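Predicted phosphatase, HAD family (Clostridium acetobutylicum, PDB 3MC1) is a predicted phosphatase of the haloacid dehalogenase (HAD) family, probably hydrolysing phosphate esters. Local coordinates at residues D89-L94 / N205-L210. Sequence-based numbering, arbitrary orientation.
Sequences DGIEAL and NSVDEL
Val207 and Leu210 meet Ile91 and Leu94 where the first turns of two helices, 91-101 and 207-215, pack against each other in the Rossmann-like domain of this HAD-family protein. Val207 makes the largest share of the contact. Val207 CG1, anti to the backbone N (chi1 176°), reaches Gly90 O at 3.7 Å. The same Val207 CG1 lies 3.9 Å from Leu94 CD2. The other branch, Val207 CG2, sits 3.5 Å from Asp89 O. Ile91 CD1 is 3.9 Å from Val207 CG2, with the Ile91 side chain crossing that of Val207 at about a right angle. One turn on, Leu94 CD2 meets Leu210 CD2 at 3.8 Å, again roughly crosswise; Leu210 also touches Ile183 and Val185 of strand 182-185, which ties the contact to the central parallel sheet, and Ile91 touches Leu15. Gly90 stands at the N-cap position of helix 91-101, and its positive phi of 87° is a conformation that glycine readily adopts. At the start of helix 207-215, Ser206 OG accepts from Glu209 N at 3.1 Å, a capping bond, fairly straight at 158°. The segments are thus joined by van der Waals contact of methyl groups with each other and with the carbonyl oxygens of Asp89 and Gly90, without any polar or charged pair between them.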
# COMPACT_ATOMS: atom_id res chain seq x y z
N ASP A 89 4.34 -13.76 -5.45
CA ASP A 89 4.61 -15.15 -5.09
C ASP A 89 5.05 -15.24 -3.63
O ASP A 89 5.82 -14.40 -3.14
CB ASP A 89 5.71 -15.75 -5.98
CG ASP A 89 5.30 -15.84 -7.44
OD1 ASP A 89 4.15 -16.25 -7.71
OD2 ASP A 89 6.14 -15.53 -8.31
N GLY A 90 4.56 -16.25 -2.93
CA GLY A 90 4.93 -16.45 -1.55
C GLY A 90 4.09 -15.71 -0.53
O GLY A 90 4.08 -16.08 0.64
N ILE A 91 3.36 -14.68 -0.97
CA ILE A 91 2.55 -13.90 -0.04
C ILE A 91 1.48 -14.69 0.72
O ILE A 91 1.40 -14.58 1.94
CB ILE A 91 1.87 -12.69 -0.73
CG1 ILE A 91 2.91 -11.57 -0.95
CG2 ILE A 91 0.72 -12.17 0.13
CD1 ILE A 91 3.53 -11.03 0.33
N GLU A 92 0.65 -15.45 0.04
CA GLU A 92 -0.36 -16.21 0.78
C GLU A 92 0.30 -17.18 1.76
O GLU A 92 -0.18 -17.34 2.88
CB GLU A 92 -1.29 -16.96 -0.17
CG GLU A 92 -2.27 -17.86 0.56
CD GLU A 92 -3.46 -18.26 -0.30
OE1 GLU A 92 -3.34 -18.22 -1.54
OE2 GLU A 92 -4.50 -18.63 0.28
N ALA A 93 1.39 -17.81 1.34
CA ALA A 93 2.12 -18.74 2.21
C ALA A 93 2.56 -17.96 3.47
O ALA A 93 2.43 -18.45 4.60
CB ALA A 93 3.32 -19.28 1.49
N LEU A 94 3.06 -16.75 3.26
CA LEU A 94 3.50 -15.89 4.36
C LEU A 94 2.36 -15.61 5.33
O LEU A 94 2.50 -15.82 6.54
CB LEU A 94 4.04 -14.55 3.80
CG LEU A 94 4.37 -13.48 4.86
CD1 LEU A 94 5.50 -13.98 5.77
CD2 LEU A 94 4.76 -12.18 4.19
N ASN A 205 14.66 -8.04 0.66
CA ASN A 205 14.51 -8.09 -0.79
C ASN A 205 13.57 -9.18 -1.32
O ASN A 205 13.39 -9.30 -2.54
CB ASN A 205 15.88 -8.24 -1.44
CG ASN A 205 16.65 -9.42 -0.89
OD1 ASN A 205 16.24 -10.57 -1.04
ND2 ASN A 205 17.77 -9.14 -0.22
N SER A 206 12.97 -9.97 -0.44
CA SER A 206 12.06 -11.02 -0.87
C SER A 206 11.04 -11.32 0.22
O SER A 206 11.22 -10.94 1.38
CB SER A 206 12.83 -12.31 -1.17
OG SER A 206 13.28 -12.90 0.04
N VAL A 207 9.96 -12.01 -0.16
CA VAL A 207 8.91 -12.37 0.78
C VAL A 207 9.45 -13.34 1.83
O VAL A 207 9.03 -13.30 2.99
CB VAL A 207 7.70 -13.03 0.04
CG1 VAL A 207 6.66 -13.50 1.05
CG2 VAL A 207 7.08 -12.04 -0.93
N ASP A 208 10.37 -14.21 1.43
CA ASP A 208 10.93 -15.15 2.40
C ASP A 208 11.77 -14.40 3.42
O ASP A 208 11.75 -14.72 4.61
CB ASP A 208 11.78 -16.21 1.70
CG ASP A 208 12.23 -17.31 2.66
OD1 ASP A 208 11.35 -17.93 3.29
OD2 ASP A 208 13.45 -17.54 2.78
N GLU A 209 12.52 -13.41 2.95
CA GLU A 209 13.35 -12.60 3.83
C GLU A 209 12.44 -11.84 4.79
O GLU A 209 12.79 -11.60 5.94
CB GLU A 209 14.16 -11.58 3.02
CG GLU A 209 15.29 -12.17 2.19
CD GLU A 209 16.57 -12.34 2.98
OE1 GLU A 209 17.64 -12.00 2.43
OE2 GLU A 209 16.51 -12.80 4.14
N LEU A 210 11.28 -11.44 4.27
CA LEU A 210 10.28 -10.71 5.05
C LEU A 210 9.78 -11.62 6.17
O LEU A 210 9.67 -11.21 7.32
CB LEU A 210 9.13 -10.29 4.13
CG LEU A 210 7.92 -9.56 4.73
CD1 LEU A 210 8.37 -8.32 5.50
CD2 LEU A 210 6.97 -9.18 3.61